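PDB 2NT2: protein phosphatase Slingshot homolog 2 from Homo sapiens, which removes phosphate from cofilin, activating this actin-depolymerising factor so that actin filaments are taken apart, the chain here being the phosphatase's catalytic domain. Local coordinates for residues Thr5-His10 / Asp116-Arg121; Arg31-Val36 / Leu85-Met90; Glu59-Leu64 / Pro129-Gln134. The protein carries 1 engineered substitution. All blocks are in the same frame, centred on the assembly; numbering follows the deposited sequence.

Contact 1: Thr5-His10 / Asp116-Arg121; sequences TQIFEH and DYVKER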
loop_
_atom_site.group_PDB
_atom_site.type_symbol
_atom_site.label_atom_id
_atom_site.label_comp_id
_atom_site.label_asym_id
_atom_site.label_seq_id
_atom_site.Cartn_x
_atom_site.Cartn_y
_atom_site.Cartn_z
ATOM N N THR A 5 2.291 -2.076 9.829
ATOM C CA THR A 5 3.029 -0.866 10.197
ATOM C C THR A 5 2.214 0.375 9.857
ATOM O O THR A 5 1.859 0.575 8.698
ATOM C CB THR A 5 4.395 -0.788 9.496
ATOM O OG1 THR A 5 5.137 -1.986 9.729
ATOM C CG2 THR A 5 5.219 0.350 10.083
ATOM N N GLN A 6 1.940 1.199 10.867
ATOM C CA GLN A 6 1.211 2.439 10.630
ATOM C C GLN A 6 2.113 3.454 9.940
ATOM O O GLN A 6 3.161 3.821 10.470
ATOM C CB GLN A 6 0.654 3.038 11.926
ATOM C CG GLN A 6 -0.469 4.036 11.665
ATOM C CD GLN A 6 -1.229 4.451 12.904
ATOM O OE1 GLN A 6 -0.815 4.215 14.036
ATOM N NE2 GLN A 6 -2.377 5.090 12.694
ATOM N N ILE A 7 1.693 3.903 8.757
ATOM C CA ILE A 7 2.533 4.874 8.047
ATOM C C ILE A 7 1.920 6.261 8.078
ATOM O O ILE A 7 2.625 7.266 8.196
ATOM C CB ILE A 7 2.780 4.418 6.600
ATOM C CG1 ILE A 7 3.256 2.958 6.522
ATOM C CG2 ILE A 7 3.756 5.346 5.911
ATOM C CD1 ILE A 7 4.480 2.684 7.380
ATOM N N PHE A 8 0.598 6.308 7.973
ATOM C CA PHE A 8 -0.125 7.562 8.159
ATOM C C PHE A 8 -1.301 7.331 9.098
ATOM O O PHE A 8 -1.498 6.170 9.462
ATOM C CB PHE A 8 -0.570 8.147 6.822
ATOM C CG PHE A 8 0.632 8.504 5.955
ATOM C CD1 PHE A 8 0.787 7.930 4.710
ATOM C CD2 PHE A 8 1.577 9.412 6.406
ATOM C CE1 PHE A 8 1.873 8.250 3.917
ATOM C CE2 PHE A 8 2.674 9.738 5.630
ATOM C CZ PHE A 8 2.811 9.154 4.383
ATOM N N GLU A 9 -1.994 8.397 9.476
ATOM C CA GLU A 9 -3.135 8.255 10.376
ATOM C C GLU A 9 -4.075 7.163 9.863
ATOM O O GLU A 9 -4.538 6.327 10.628
ATOM C CB GLU A 9 -3.880 9.574 10.545
ATOM C CG GLU A 9 -5.356 9.556 10.206
ATOM C CD GLU A 9 -6.257 9.138 11.348
ATOM O OE1 GLU A 9 -7.286 9.807 11.567
ATOM O OE2 GLU A 9 -5.950 8.128 12.027
ATOM N N HIS A 10 -4.282 7.181 8.549
ATOM C CA HIS A 10 -5.245 6.316 7.890
ATOM C C HIS A 10 -4.610 5.204 7.076
ATOM O O HIS A 10 -5.292 4.594 6.240
ATOM C CB HIS A 10 -6.144 7.175 6.985
ATOM C CG HIS A 10 -5.376 7.853 5.890
ATOM N ND1 HIS A 10 -4.330 8.717 6.123
ATOM C CD2 HIS A 10 -5.507 7.785 4.543
ATOM C CE1 HIS A 10 -3.852 9.155 4.969
ATOM N NE2 HIS A 10 -4.551 8.602 3.990
ATOM N N ASP A 116 12.333 6.932 2.240
ATOM C CA ASP A 116 12.985 7.104 3.521
ATOM C C ASP A 116 11.990 7.129 4.680
ATOM O O ASP A 116 12.242 6.572 5.745
ATOM C CB ASP A 116 13.778 8.419 3.549
ATOM C CG ASP A 116 15.101 8.309 2.819
ATOM O OD1 ASP A 116 15.401 7.227 2.275
ATOM O OD2 ASP A 116 15.844 9.313 2.806
ATOM N N TYR A 117 10.877 7.824 4.465
ATOM C CA TYR A 117 9.837 7.894 5.487
ATOM C C TYR A 117 9.299 6.494 5.772
ATOM O O TYR A 117 9.200 6.061 6.915
ATOM C CB TYR A 117 8.713 8.823 5.039
ATOM C CG TYR A 117 7.588 8.959 6.038
ATOM C CD1 TYR A 117 7.685 9.846 7.106
ATOM C CD2 TYR A 117 6.429 8.201 5.916
ATOM C CE1 TYR A 117 6.652 9.965 8.015
ATOM C CE2 TYR A 117 5.392 8.318 6.826
ATOM C CZ TYR A 117 5.512 9.205 7.876
ATOM O OH TYR A 117 4.493 9.338 8.791
ATOM N N VAL A 118 8.970 5.792 4.691
ATOM C CA VAL A 118 8.401 4.455 4.786
ATOM C C VAL A 118 9.439 3.439 5.241
ATOM O O VAL A 118 9.121 2.541 6.024
ATOM C CB VAL A 118 7.797 3.997 3.445
ATOM C CG1 VAL A 118 7.294 2.566 3.562
ATOM C CG2 VAL A 118 6.673 4.928 3.005
ATOM N N LYS A 119 10.678 3.579 4.782
ATOM C CA LYS A 119 11.713 2.604 5.134
ATOM C C LYS A 119 12.014 2.639 6.629
ATOM O O LYS A 119 12.257 1.601 7.242
ATOM C CB LYS A 119 12.990 2.847 4.334
ATOM C CG LYS A 119 14.177 2.012 4.786
ATOM C CD LYS A 119 14.056 0.570 4.314
ATOM C CE LYS A 119 15.402 -0.132 4.337
ATOM N NZ LYS A 119 15.284 -1.606 4.153
ATOM N N GLU A 120 11.986 3.834 7.196
ATOM C CA GLU A 120 12.268 4.054 8.610
ATOM C C GLU A 120 11.315 3.288 9.512
ATOM O O GLU A 120 11.738 2.667 10.488
ATOM C CB GLU A 120 12.196 5.546 8.943
ATOM C CG GLU A 120 13.461 6.065 9.612
ATOM C CD GLU A 120 13.193 7.253 10.510
ATOM O OE1 GLU A 120 12.786 7.038 11.673
ATOM O OE2 GLU A 120 13.398 8.403 10.062
ATOM N N ARG A 121 10.020 3.321 9.213
ATOM C CA ARG A 121 9.036 2.606 10.018
ATOM C C ARG A 121 8.935 1.136 9.657
ATOM O O ARG A 121 8.819 0.267 10.522
ATOM C CB ARG A 121 7.664 3.283 9.856
ATOM C CG ARG A 121 7.656 4.666 10.468
ATOM C CD ARG A 121 6.967 5.715 9.608
ATOM N NE ARG A 121 7.613 7.018 9.788
ATOM C CZ ARG A 121 7.204 7.956 10.635
ATOM N NH1 ARG A 121 6.133 7.734 11.387
ATOM N NH2 ARG A 121 7.866 9.100 10.730
#
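The classic beta bulge formed by Ile-7 and Phe-8, where both residues face a single residue of strand 11-14, is the site at which Tyr-117 docks from helix 111-121 onto the edge strand of the phosphatase sheet. Tyr-117 carries CG anti to its backbone N (chi1 -180°), and its ring reaches from the helix to the bulge. There its hydroxyl donates to the backbone carbonyl of Ile-7, with Tyr-117 OH 2.9 Å from Ile-7 O and the donor nearly along the C=O axis. The accepting oxygen lies at the edge of the tyrosine ring, in its plane, and the bond anchors the hydroxyl end of the side chain at the bulge. Rotation of the ring is restricted by its other neighbours, Phe-8, Ile-7 CG2 and Arg-121 NE. The Phe-8 and Tyr-117 planes are within 11° of parallel but slid apart, so overlap is slight, and the closest carbons are Phe-8 CE2 and Tyr-117 CE2 at 3.3 Å. Ile-7 CG2 lies 3.5 Å from Tyr-117 CE2 and reaches Val-118 CG2 at 4.1 Å, while the other branch of Ile-7 brings CD1 to Arg-121 CB at 4.1 Å. Further toward the start of the strand, Thr-5 CG2 rests 3.6 Å from Arg-121 O. The bent arginine chain folds back, with NE above one face of the Tyr-117 ring, toward its rim, and a weak bond to Tyr-117 O. Strand 5-8 and helix segment 116-121 run nearly antiparallel, their axes at 156°. Around them, Tyr-107 and Trp-109 make edge-to-face pairs with Phe-8 and Tyr-117, respectively. Thr-5 OG1 bonds to Arg-122 just past the helix, and Val-118 packs both on Leu-13 of strand 11-14 and on Val-99 and Ile-100 of helix 94-107.

Contact 2: Arg31-Val36 / Leu85-Met90; sequences RYILNV and LVHSKM. Engineered in segment 85-90: Ser-88 (natural residue Cys). With SO4 (sulfate ion), chain D.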
loop_
_atom_site.group_PDB
_atom_site.type_symbol
_atom_site.label_atom_id
_atom_site.label_comp_id
_atom_site.label_asym_id
_atom_site.label_seq_id
_atom_site.Cartn_x
_atom_site.Cartn_y
_atom_site.Cartn_z
ATOM N N ARG A 31 -11.025 -0.652 8.365
ATOM C CA ARG A 31 -12.279 -1.114 7.774
ATOM C C ARG A 31 -12.130 -1.243 6.259
ATOM O O ARG A 31 -12.979 -1.838 5.598
ATOM C CB ARG A 31 -13.459 -0.197 8.094
ATOM C CG ARG A 31 -13.423 0.478 9.445
ATOM C CD ARG A 31 -13.909 -0.388 10.586
ATOM N NE ARG A 31 -14.359 -1.712 10.174
ATOM C CZ ARG A 31 -14.858 -2.619 11.009
ATOM N NH1 ARG A 31 -14.979 -2.339 12.301
ATOM N NH2 ARG A 31 -15.242 -3.802 10.547
ATOM N N TYR A 32 -11.050 -0.673 5.753
ATOM C CA TYR A 32 -10.704 -0.730 4.344
ATOM C C TYR A 32 -9.428 -1.550 4.168
ATOM O O TYR A 32 -8.478 -1.408 4.937
ATOM C CB TYR A 32 -10.489 0.669 3.768
ATOM C CG TYR A 32 -11.688 1.578 3.847
ATOM C CD1 TYR A 32 -11.918 2.357 4.975
ATOM C CD2 TYR A 32 -12.591 1.657 2.794
ATOM C CE1 TYR A 32 -13.014 3.195 5.060
ATOM C CE2 TYR A 32 -13.690 2.496 2.878
ATOM C CZ TYR A 32 -13.896 3.259 4.008
ATOM O OH TYR A 32 -14.994 4.088 4.078
ATOM N N ILE A 33 -9.408 -2.407 3.155
ATOM C CA ILE A 33 -8.207 -3.196 2.909
ATOM C C ILE A 33 -7.829 -3.158 1.431
ATOM O O ILE A 33 -8.614 -3.569 0.579
ATOM C CB ILE A 33 -8.376 -4.654 3.350
ATOM C CG1 ILE A 33 -8.771 -4.829 4.818
ATOM C CG2 ILE A 33 -7.109 -5.444 3.048
ATOM C CD1 ILE A 33 -8.984 -6.280 5.203
ATOM N N LEU A 34 -6.630 -2.643 1.190
ATOM C CA LEU A 34 -5.993 -2.635 -0.113
ATOM C C LEU A 34 -5.057 -3.842 -0.240
ATOM O O LEU A 34 -3.962 -3.889 0.317
ATOM C CB LEU A 34 -5.234 -1.334 -0.339
ATOM C CG LEU A 34 -4.649 -1.105 -1.733
ATOM C CD1 LEU A 34 -5.661 -1.453 -2.812
ATOM C CD2 LEU A 34 -4.176 0.337 -1.870
ATOM N N ASN A 35 -5.564 -4.830 -0.962
ATOM C CA ASN A 35 -4.886 -6.086 -1.219
ATOM C C ASN A 35 -4.185 -6.045 -2.576
ATOM O O ASN A 35 -4.822 -6.254 -3.604
ATOM C CB ASN A 35 -5.915 -7.217 -1.174
ATOM C CG ASN A 35 -5.291 -8.587 -1.301
ATOM O OD1 ASN A 35 -4.134 -8.705 -1.698
ATOM N ND2 ASN A 35 -6.072 -9.607 -0.959
ATOM N N VAL A 36 -2.892 -5.762 -2.556
ATOM C CA VAL A 36 -2.070 -5.592 -3.742
ATOM C C VAL A 36 -1.457 -6.910 -4.196
ATOM O O VAL A 36 -0.237 -7.036 -4.350
ATOM C CB VAL A 36 -0.934 -4.576 -3.484
ATOM C CG1 VAL A 36 -0.362 -4.075 -4.805
ATOM C CG2 VAL A 36 -1.439 -3.409 -2.656
ATOM N N LEU A 85 -5.534 -0.840 5.455
ATOM C CA LEU A 85 -4.372 -1.716 5.440
ATOM C C LEU A 85 -3.891 -1.940 4.009
ATOM O O LEU A 85 -4.563 -2.550 3.178
ATOM C CB LEU A 85 -4.679 -3.058 6.110
ATOM C CG LEU A 85 -3.654 -4.176 5.871
ATOM C CD1 LEU A 85 -2.336 -3.844 6.549
ATOM C CD2 LEU A 85 -4.192 -5.515 6.350
ATOM N N VAL A 86 -2.690 -1.451 3.702
ATOM C CA VAL A 86 -2.102 -1.834 2.420
ATOM C C VAL A 86 -1.210 -3.058 2.635
ATOM O O VAL A 86 -0.241 -2.979 3.385
ATOM C CB VAL A 86 -1.289 -0.724 1.748
ATOM C CG1 VAL A 86 -1.113 -1.074 0.271
ATOM C CG2 VAL A 86 -1.964 0.626 1.908
ATOM N N HIS A 87 -1.571 -4.170 1.998
ATOM C CA HIS A 87 -0.813 -5.404 2.200
ATOM C C HIS A 87 -0.567 -6.140 0.887
ATOM O O HIS A 87 -1.264 -5.957 -0.107
ATOM C CB HIS A 87 -1.496 -6.311 3.214
ATOM C CG HIS A 87 -2.675 -7.090 2.735
ATOM N ND1 HIS A 87 -2.567 -8.383 2.272
ATOM C CD2 HIS A 87 -3.990 -6.783 2.647
ATOM C CE1 HIS A 87 -3.758 -8.835 1.919
ATOM N NE2 HIS A 87 -4.643 -7.881 2.134
ATOM N N SER A 88 0.484 -6.951 0.924
ATOM C CA SER A 88 0.835 -7.886 -0.133
ATOM C C SER A 88 0.960 -9.282 0.472
ATOM O O SER A 88 0.248 -9.604 1.427
ATOM C CB SER A 88 2.128 -7.457 -0.825
ATOM O OG SER A 88 3.146 -7.166 0.118
ATOM N N LYS A 89 1.872 -10.095 -0.044
ATOM C CA LYS A 89 2.203 -11.336 0.665
ATOM C C LYS A 89 3.188 -11.048 1.798
ATOM O O LYS A 89 2.954 -11.435 2.937
ATOM C CB LYS A 89 2.763 -12.381 -0.290
ATOM C CG LYS A 89 3.595 -13.470 0.369
ATOM C CD LYS A 89 3.335 -14.836 -0.231
ATOM C CE LYS A 89 4.005 -15.927 0.587
ATOM N NZ LYS A 89 3.229 -17.197 0.561
ATOM N N MET A 90 4.299 -10.376 1.500
ATOM C CA MET A 90 5.276 -10.088 2.541
ATOM C C MET A 90 5.156 -8.683 3.114
ATOM O O MET A 90 5.604 -8.452 4.242
ATOM C CB MET A 90 6.700 -10.327 2.032
ATOM C CG MET A 90 6.906 -11.624 1.275
ATOM S SD MET A 90 6.468 -13.111 2.193
ATOM C CE MET A 90 6.892 -12.642 3.865
HETATM S S SO4 D . 5.331 -8.728 -1.610
HETATM O O1 SO4 D . 4.474 -9.784 -1.090
HETATM O O2 SO4 D . 6.677 -9.230 -1.882
HETATM O O3 SO4 D . 4.768 -8.207 -2.859
HETATM O O4 SO4 D . 5.410 -7.645 -0.624
#
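His-87 holds CG between its backbone N and carbonyl carbon (chi1 78°), whereas Asn-35 carries CG anti to its backbone N (chi1 -175°), and from these positions the imidazole and the amide meet. They do so at the end of two parallel strands, 30-35 and 83-87, the second of which runs into the phosphate-binding P-loop of the protein-tyrosine phosphatase fold. The amide crosses the ring obliquely, the planes 36° apart, with Asn-35 CG 3.6 Å from His-87 NE2. Asn-35 CA lies over the ring face in a CH-pi contact, and Ile-33 CG2 meets the edge in plane, 3.4 Å from His-87 CD2. Asn-35 OD1 bonds to Thr-37 and ND2 to Ile-40 O. Backbone bonds pin the register: Leu-85 N to Tyr-32 O, Leu-34 N to Leu-85 O, His-87 N to Leu-34 O, and Val-36 N to His-87 O at 2.9 Å. On the face shared by Leu-34 and Val-86, Val-86 CG1 touches both Leu-34 CD2, at 4.0 Å, and, just past the strand, Val-36 CG2, at 3.8 Å. The strand ends at His-87; Ser-88, an engineered replacement for the active-site cysteine that forms the phosphocysteine intermediate, follows. His-87 ND1 donates to Ser-88 O over 3.2 Å, tying the imidazole to the start of the loop. A sulfate sits in that loop, consistent with the place of a substrate phosphate, and is bonded by Val-92 N, Ser-93 N and Arg-94 NE. From within the segment, the backbone N of Met-90 points almost straight at sulfate O1, 2.7 Å away.

Contact 3: Glu59-Leu64 / Pro129-Gln134; sequences EATDLL and PSFMRQ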
loop_
_atom_site.group_PDB
_atom_site.type_symbol
_atom_site.label_atom_id
_atom_site.label_comp_id
_atom_site.label_asym_id
_atom_site.label_seq_id
_atom_site.Cartn_x
_atom_site.Cartn_y
_atom_site.Cartn_z
ATOM N N GLU A 59 9.161 -8.252 -12.072
ATOM C CA GLU A 59 9.668 -7.146 -12.877
ATOM C C GLU A 59 8.692 -6.750 -13.982
ATOM O O GLU A 59 8.663 -5.595 -14.409
ATOM C CB GLU A 59 11.033 -7.506 -13.458
ATOM C CG GLU A 59 11.208 -7.232 -14.934
ATOM C CD GLU A 59 12.052 -8.277 -15.634
ATOM O OE1 GLU A 59 12.069 -8.252 -16.892
ATOM O OE2 GLU A 59 12.673 -9.132 -14.948
ATOM N N ALA A 60 7.895 -7.712 -14.428
ATOM C CA ALA A 60 6.973 -7.521 -15.538
ATOM C C ALA A 60 5.698 -6.818 -15.093
ATOM O O ALA A 60 4.861 -6.423 -15.908
ATOM C CB ALA A 60 6.638 -8.860 -16.181
ATOM N N THR A 61 5.554 -6.679 -13.779
ATOM C CA THR A 61 4.391 -5.996 -13.227
ATOM C C THR A 61 4.519 -4.485 -13.387
ATOM O O THR A 61 5.512 -3.886 -12.969
ATOM C CB THR A 61 4.199 -6.316 -11.730
ATOM O OG1 THR A 61 3.789 -7.680 -11.583
ATOM C CG2 THR A 61 3.106 -5.433 -11.152
ATOM N N ASP A 62 3.496 -3.880 -13.982
ATOM C CA ASP A 62 3.395 -2.428 -14.077
ATOM C C ASP A 62 2.437 -1.894 -13.011
ATOM O O ASP A 62 1.240 -1.760 -13.259
ATOM C CB ASP A 62 2.956 -2.012 -15.473
ATOM C CG ASP A 62 2.664 -0.536 -15.640
ATOM O OD1 ASP A 62 2.971 0.266 -14.736
ATOM O OD2 ASP A 62 2.098 -0.165 -16.690
ATOM N N LEU A 63 2.978 -1.596 -11.836
ATOM C CA LEU A 63 2.190 -1.092 -10.716
ATOM C C LEU A 63 1.822 0.378 -10.906
ATOM O O LEU A 63 0.782 0.845 -10.439
ATOM C CB LEU A 63 2.974 -1.249 -9.415
ATOM C CG LEU A 63 2.585 -2.396 -8.488
ATOM C CD1 LEU A 63 3.297 -2.237 -7.149
ATOM C CD2 LEU A 63 1.077 -2.459 -8.320
ATOM N N LEU A 64 2.706 1.086 -11.591
ATOM C CA LEU A 64 2.495 2.479 -11.958
ATOM C C LEU A 64 1.093 2.707 -12.505
ATOM O O LEU A 64 0.392 3.626 -12.070
ATOM C CB LEU A 64 3.542 2.919 -12.982
ATOM C CG LEU A 64 3.615 4.406 -13.326
ATOM C CD1 LEU A 64 3.231 5.272 -12.141
ATOM C CD2 LEU A 64 5.011 4.771 -13.812
ATOM N N PRO A 129 13.246 -4.200 -8.041
ATOM C CA PRO A 129 14.003 -3.237 -8.844
ATOM C C PRO A 129 13.156 -2.571 -9.921
ATOM O O PRO A 129 13.323 -1.376 -10.192
ATOM C CB PRO A 129 15.083 -4.098 -9.507
ATOM C CG PRO A 129 15.265 -5.242 -8.564
ATOM C CD PRO A 129 13.903 -5.521 -7.997
ATOM N N SER A 130 12.251 -3.335 -10.532
ATOM C CA SER A 130 11.303 -2.766 -11.490
ATOM C C SER A 130 10.313 -1.845 -10.793
ATOM O O SER A 130 9.896 -0.814 -11.324
ATOM C CB SER A 130 10.561 -3.869 -12.240
ATOM O OG SER A 130 9.449 -3.362 -12.951
ATOM N N PHE A 131 9.938 -2.184 -9.558
ATOM C CA PHE A 131 9.032 -1.282 -8.841
ATOM C C PHE A 131 9.760 0.009 -8.503
ATOM O O PHE A 131 9.185 1.095 -8.535
ATOM C CB PHE A 131 8.472 -1.956 -7.594
ATOM C CG PHE A 131 7.455 -3.049 -7.920
ATOM C CD1 PHE A 131 6.925 -3.848 -6.915
ATOM C CD2 PHE A 131 7.046 -3.254 -9.227
ATOM C CE1 PHE A 131 6.008 -4.833 -7.222
ATOM C CE2 PHE A 131 6.128 -4.237 -9.540
ATOM C CZ PHE A 131 5.605 -5.026 -8.529
ATOM N N MET A 132 11.060 -0.114 -8.223
ATOM C CA MET A 132 11.846 1.090 -7.950
ATOM C C MET A 132 11.925 2.002 -9.165
ATOM O O MET A 132 11.749 3.214 -9.057
ATOM C CB MET A 132 13.242 0.732 -7.448
ATOM C CG MET A 132 13.271 -0.048 -6.147
ATOM S SD MET A 132 13.283 1.007 -4.685
ATOM C CE MET A 132 11.639 1.692 -4.718
ATOM N N ARG A 133 12.191 1.423 -10.331
ATOM C CA ARG A 133 12.241 2.200 -11.567
ATOM C C ARG A 133 10.943 2.976 -11.762
ATOM O O ARG A 133 10.944 4.132 -12.182
ATOM C CB ARG A 133 12.497 1.277 -12.755
ATOM C CG ARG A 133 13.249 1.927 -13.906
ATOM C CD ARG A 133 12.399 1.973 -15.165
ATOM N NE ARG A 133 13.018 1.305 -16.300
ATOM C CZ ARG A 133 13.682 1.895 -17.287
ATOM N NH1 ARG A 133 13.830 3.214 -17.291
ATOM N NH2 ARG A 133 14.203 1.165 -18.265
ATOM N N GLN A 134 9.830 2.316 -11.450
ATOM C CA GLN A 134 8.517 2.901 -11.699
ATOM C C GLN A 134 8.194 4.051 -10.760
ATOM O O GLN A 134 7.532 5.009 -11.159
ATOM C CB GLN A 134 7.434 1.819 -11.596
ATOM C CG GLN A 134 7.358 0.939 -12.832
ATOM C CD GLN A 134 6.766 -0.426 -12.548
ATOM O OE1 GLN A 134 5.617 -0.549 -12.119
ATOM N NE2 GLN A 134 7.558 -1.456 -12.800
#
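Phe-131 and Gln-134, on the first turns of helix 129-143, grip the loop 59-64, one by packing and the other by its amide. The loop follows strand 49-52 and leads to helix 67-79, and Phe-131, which also touches Asp-57 and Ser-93, has its side chain about 8 Å from that of Ser-88, so the contact flanks the active-site pocket. The tight part lies around the phenylalanine. With CG beside the backbone N (chi1 -72°), the side chain sets off toward the loop, and Leu-63 CD1 sits over one ring face in a CH-pi contact, 3.9 Å from the Phe-131 ring centroid. Thr-61 borders the ring too: its carbonyl O lies at the edge in plane, 3.5 Å from Phe-131 CE2, and its CG2 is 3.6 Å from Phe-131 CZ. Leu-63 packs on Thr-98, and Phe-131 on Arg-94 and Ser-97, of helix 94-107. Gln-134 closes the contact with both ends of its amide. OE1 receives Leu-63 N at 2.9 Å and, more weakly, Leu-64 N at 3.4 Å, while NE2 donates to Thr-61 O at 3.2 Å. An alanine in place of Gln-134 would probably leave the Leu-63 amide and the Thr-61 carbonyl without these mates and the loop freer to shift. Packing is thinner toward solvent. There Ser-130 OG donates to Glu-59 O at 2.8 Å, but the Glu-59 side chain is exposed and its CB points away from the helix. The polar part reads backbone groups through the Gln-134 amide and Ser-130 hydroxyl, while Leu-63 and Thr-61 side chains supply the apolar part.

All three contacts belong to one catalytic domain. Contacts 1 and 2 reach the same mixed sheet, their centres 14 Å apart: contact 1 fastens a helix to its edge strand, contact 2 joins two inner strands. Along the chain contact 2 is nested within the loop closed by contact 1, whereas contact 3 interleaves with both. Contact 3 lies farther out, about 18 Å from contact 2 and 21 Å from contact 1 between centres. It still touches contact 2, where Val-36 CG1 meets Leu-63 CD2. The helices of contacts 1 and 3, 111-121 and 129-143, are consecutive in the chain. Contacts 2 and 3 thereby flank the sulfate-binding loop, while contact 1 stays at the sheet's edge.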